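Local coordinates for Doc8: Type I dockerin repeat domain from family 9 glycoside hydrolase WP_009982745[Ruminococcus flavefaciens] (Ruminococcus flavefaciens FD-1, PDB 5M2S), which probably binds a cohesin module through its calcium-stabilised dockerin fold, so tethering the family 9 glycoside hydrolase that carries it to the bacterial cellulosome, at residues V37-A42 and K92-L97; N72-E77 and N84-A89. All coordinates share one frame; numbering follows the deposited sequence.

Interaction 1 (V37-A42 and K92-L97); sequences VDISDA and KYLLNL. With CA (calcium ion), chain G.
L94 reaches the turn before helix 39-50 with both of its methyls, and they meet backbone more than side chain. L94 CD1 lies 3.6 Å from I39 N, and L94 CD2 lies 3.7 Å from V37 O, so the fork spans the peptide units on both sides of D38. With CG anti to its own carbonyl carbon (chi1 -67°), L94 extends across the line of the I39 side chain at about a right angle, and I39 CB stands 4.1 Å from L94 CD1. Beside this, V37 CG1 approaches the Y93 ring obliquely, 4.3 Å from Y93 CD2.

The shape of the receiving turn is set behind these contacts. D38 is the N-cap: S40 N gives a bent bond (135°) to D38 OD1, from above the carboxylate plane. In return, D38 N donates 3.0 Å to D41 OD2 through the anti lone pair, completing a capping box. D41 also binds calcium with both oxygens, and a calcium-bound water donates to D38 OD1, linking cap and metal. D30, N32, D34 and the carbonyl of I36 complete the protein ligands. A calcium loop running directly into a helix is the F-hand arrangement of dockerins, and here the helix start is also held by the capping box.

Interaction 2 (N72-E77 and N84-A89); sequences NGDVNE and NADALA. With CA (calcium ion), chain F.
D86 and N76 bury the most surface here, followed by V75, and D86 OD1 is where the two segments meet most closely. N76 N donates to that oxygen at 2.8 Å, with an N-H...O angle of 154° and the donor nearly in line with the C-O bond. D86 OD1 also binds calcium at 2.5 Å, and D86 OD2 binds it at an equal distance, so the carboxylate is bidentate. From the other segment come N76 O and D74 OD1, the latter at 2.3 Å from the metal. The carboxylate planes of D74 and D86 stand 87° apart. Shared coordination draws the oxygens together, N76 O lying 3.1 Å from D86 OD1; the calcium probably offsets their repulsion.

The N76 side chain turns toward the helix: with CG anti to the backbone N (chi1 169°), its amide lies against A85, N76 OD1 being 3.3 Å from A85 CB. A calcium-bound water donates to N76 OD1, tying the amide to the metal's first shell. V75 adds an apolar edge, V75 CG2 packing on A89 CB at 3.8 Å, one helical turn beyond A85.

N80 OD1 and G81 O complete the protein ligands, while second-shell bonds from G79 N to D74 OD2 and from T83 N to D86 OD2 steady the two carboxylates. The site thus joins the loop that follows helix 67-72 to the start of helix 84-94. D86 also rests on I45, and A87 on M46, of helix 39-50, while V75 packs against W28 and L101 from the terminal parts of the chain.

In the fold
Helix 84-94 serves both contacts, its first turns in interaction 2 and its C-terminal end in interaction 1, and 72-77 with 84-89 is nested within the chain closed by 37-42 with 92-97. Their centres are about 10 Å apart, and A42 CB touches A87 O at 3.9 Å. Both are partly buried, but the centre of interaction 2 lies about 6 Å from the chain centre, against about 10 Å for that of interaction 1. Interaction 2 is mainly polar and metal-centred, calcium bridging its segments, with a small apolar patch at V75 and A89. Interaction 1 is apolar across the segments, its calcium bound on the 37-42 side alone. The other protein chain comes within reach of nine residues of interaction 1 but of one, L88, in interaction 2.

Interaction 1 (V37-A42 and K92-L97)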
# COMPACT_ATOMS: atom_id res chain seq x y z
N VAL B 37 1.46 11.96 8.70
CA VAL B 37 1.14 11.86 7.26
C VAL B 37 1.34 10.40 6.85
O VAL B 37 2.45 9.84 6.93
CB VAL B 37 1.98 12.81 6.40
CG1 VAL B 37 1.63 12.68 4.93
CG2 VAL B 37 1.70 14.24 6.87
N ASP B 38 0.23 9.76 6.49
CA ASP B 38 0.27 8.38 6.03
C ASP B 38 -0.84 8.15 5.01
O ASP B 38 -1.55 9.08 4.59
CB ASP B 38 0.24 7.40 7.21
CG ASP B 38 -1.07 7.40 7.97
OD1 ASP B 38 -2.11 7.86 7.44
OD2 ASP B 38 -1.08 6.84 9.11
N ILE B 39 -0.99 6.91 4.58
CA ILE B 39 -1.86 6.63 3.44
C ILE B 39 -3.31 6.91 3.78
O ILE B 39 -4.11 7.11 2.86
CB ILE B 39 -1.61 5.21 2.87
CG1 ILE B 39 -2.27 5.01 1.51
CG2 ILE B 39 -2.05 4.13 3.84
CD1 ILE B 39 -1.58 5.71 0.37
N SER B 40 -3.67 6.96 5.07
CA SER B 40 -5.07 7.32 5.44
C SER B 40 -5.42 8.75 5.01
O SER B 40 -6.60 9.11 4.78
CB SER B 40 -5.37 7.16 6.95
OG SER B 40 -5.67 5.81 7.32
N ASP B 41 -4.40 9.59 4.90
CA ASP B 41 -4.61 10.94 4.40
C ASP B 41 -5.00 10.93 2.93
O ASP B 41 -5.86 11.70 2.54
CB ASP B 41 -3.36 11.79 4.68
CG ASP B 41 -3.13 12.00 6.16
OD1 ASP B 41 -4.05 12.56 6.82
OD2 ASP B 41 -2.06 11.62 6.69
N ALA B 42 -4.43 10.03 2.13
CA ALA B 42 -4.89 9.88 0.76
C ALA B 42 -6.31 9.32 0.69
O ALA B 42 -7.13 9.79 -0.11
CB ALA B 42 -3.90 9.01 -0.06
N LYS B 92 3.07 9.75 -3.53
CA LYS B 92 4.44 9.92 -4.02
C LYS B 92 5.41 10.19 -2.87
O LYS B 92 6.53 9.65 -2.80
CB LYS B 92 4.50 11.06 -5.03
CG LYS B 92 3.82 10.82 -6.38
CD LYS B 92 3.96 12.06 -7.24
CE LYS B 92 3.22 11.93 -8.56
NZ LYS B 92 3.61 13.03 -9.49
N TYR B 93 4.99 11.06 -1.97
CA TYR B 93 5.80 11.39 -0.79
C TYR B 93 6.09 10.14 0.04
O TYR B 93 7.25 9.85 0.42
CB TYR B 93 5.06 12.44 0.05
CG TYR B 93 5.74 12.66 1.35
CD1 TYR B 93 6.97 13.31 1.39
CD2 TYR B 93 5.20 12.18 2.52
CE1 TYR B 93 7.64 13.47 2.58
CE2 TYR B 93 5.85 12.35 3.73
CZ TYR B 93 7.06 12.99 3.75
OH TYR B 93 7.70 13.15 4.97
N LEU B 94 5.06 9.35 0.29
CA LEU B 94 5.21 8.12 1.08
C LEU B 94 6.17 7.12 0.45
O LEU B 94 6.87 6.37 1.17
CB LEU B 94 3.85 7.49 1.37
CG LEU B 94 2.96 8.32 2.29
CD1 LEU B 94 1.56 7.76 2.26
CD2 LEU B 94 3.44 8.38 3.73
N LEU B 95 6.22 7.14 -0.88
CA LEU B 95 7.10 6.26 -1.67
C LEU B 95 8.49 6.84 -1.93
O LEU B 95 9.30 6.21 -2.63
CB LEU B 95 6.43 5.94 -3.01
CG LEU B 95 5.24 4.98 -2.95
CD1 LEU B 95 4.47 5.09 -4.25
CD2 LEU B 95 5.71 3.57 -2.69
N ASN B 96 8.77 8.01 -1.37
CA ASN B 96 10.03 8.72 -1.62
C ASN B 96 10.26 9.02 -3.09
O ASN B 96 11.40 9.11 -3.54
CB ASN B 96 11.23 7.95 -1.04
CG ASN B 96 12.44 8.86 -0.79
OD1 ASN B 96 12.29 10.05 -0.43
ND2 ASN B 96 13.63 8.33 -1.00
N LEU B 97 9.18 9.20 -3.84
CA LEU B 97 9.27 9.68 -5.22
C LEU B 97 9.46 11.19 -5.26
O LEU B 97 10.02 11.73 -6.24
CB LEU B 97 8.03 9.27 -6.01
CG LEU B 97 7.88 7.78 -6.35
CD1 LEU B 97 6.47 7.46 -6.82
CD2 LEU B 97 8.92 7.36 -7.40
CA CA G . -2.90 12.12 8.94
O HOH W 1 -3.17 9.75 9.05

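Interaction 2 (N72-E77 and N84-A89)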
# COMPACT_ATOMS: atom_id res chain seq x y z
N ASN B 72 -4.62 21.40 5.05
CA ASN B 72 -3.44 20.54 5.15
C ASN B 72 -3.22 19.66 3.93
O ASN B 72 -2.09 19.37 3.54
CB ASN B 72 -3.55 19.60 6.36
CG ASN B 72 -3.48 20.33 7.68
OD1 ASN B 72 -3.12 21.51 7.77
ND2 ASN B 72 -3.82 19.61 8.74
N GLY B 73 -4.32 19.20 3.36
CA GLY B 73 -4.27 18.28 2.27
C GLY B 73 -3.98 18.85 0.91
O GLY B 73 -3.74 18.10 -0.04
N ASP B 74 -3.96 20.18 0.80
CA ASP B 74 -3.79 20.86 -0.50
C ASP B 74 -2.30 20.99 -0.79
O ASP B 74 -1.71 22.09 -0.73
CB ASP B 74 -4.50 22.21 -0.51
CG ASP B 74 -4.48 22.88 -1.88
OD1 ASP B 74 -4.05 22.22 -2.86
OD2 ASP B 74 -4.91 24.06 -1.96
N VAL B 75 -1.70 19.83 -1.06
CA VAL B 75 -0.24 19.70 -1.20
C VAL B 75 0.19 19.79 -2.68
O VAL B 75 1.35 20.09 -2.97
CB VAL B 75 0.27 18.37 -0.55
CG1 VAL B 75 0.12 18.45 0.96
CG2 VAL B 75 -0.43 17.14 -1.10
N ASN B 76 -0.72 19.47 -3.59
CA ASN B 76 -0.50 19.56 -5.01
C ASN B 76 -1.12 20.85 -5.50
O ASN B 76 -2.30 21.10 -5.25
CB ASN B 76 -1.13 18.37 -5.75
CG ASN B 76 -1.15 18.57 -7.26
OD1 ASN B 76 -2.14 19.08 -7.84
ND2 ASN B 76 -0.05 18.20 -7.92
N GLU B 77 -0.34 21.66 -6.19
CA GLU B 77 -0.82 22.94 -6.73
C GLU B 77 -1.51 23.76 -5.63
O GLU B 77 -2.60 24.31 -5.82
CB GLU B 77 -1.75 22.71 -7.94
CG GLU B 77 -1.10 22.11 -9.16
CD GLU B 77 -0.16 23.08 -9.87
OE1 GLU B 77 0.02 24.21 -9.38
OE2 GLU B 77 0.35 22.72 -10.96
N ASN B 84 -7.95 15.01 -6.89
CA ASN B 84 -7.32 13.68 -6.89
C ASN B 84 -5.80 13.78 -6.79
O ASN B 84 -5.14 12.95 -6.14
CB ASN B 84 -7.70 12.89 -8.15
CG ASN B 84 -9.11 12.34 -8.13
OD1 ASN B 84 -9.75 12.21 -7.07
ND2 ASN B 84 -9.63 11.99 -9.32
N ALA B 85 -5.22 14.79 -7.45
CA ALA B 85 -3.78 14.94 -7.47
C ALA B 85 -3.17 15.19 -6.11
O ALA B 85 -1.98 14.91 -5.90
CB ALA B 85 -3.40 16.07 -8.42
N ASP B 86 -3.95 15.71 -5.16
CA ASP B 86 -3.45 15.86 -3.77
C ASP B 86 -3.20 14.49 -3.11
O ASP B 86 -2.18 14.29 -2.42
CB ASP B 86 -4.43 16.71 -2.97
CG ASP B 86 -4.47 18.16 -3.45
OD1 ASP B 86 -3.41 18.83 -3.43
OD2 ASP B 86 -5.53 18.61 -3.92
N ALA B 87 -4.12 13.56 -3.33
CA ALA B 87 -3.96 12.18 -2.85
C ALA B 87 -2.76 11.53 -3.49
O ALA B 87 -1.95 10.91 -2.81
CB ALA B 87 -5.21 11.38 -3.12
N LEU B 88 -2.62 11.68 -4.81
CA LEU B 88 -1.46 11.11 -5.51
C LEU B 88 -0.16 11.67 -4.99
O LEU B 88 0.82 10.93 -4.88
CB LEU B 88 -1.55 11.36 -7.01
CG LEU B 88 -2.75 10.71 -7.70
CD1 LEU B 88 -2.85 11.12 -9.17
CD2 LEU B 88 -2.63 9.22 -7.60
N ALA B 89 -0.13 12.98 -4.69
CA ALA B 89 1.08 13.58 -4.15
C ALA B 89 1.48 12.97 -2.79
O ALA B 89 2.68 12.73 -2.51
CB ALA B 89 0.90 15.09 -4.00
CA CA F . -4.55 20.79 -4.56
O HOH W 2 -4.51 19.60 -6.67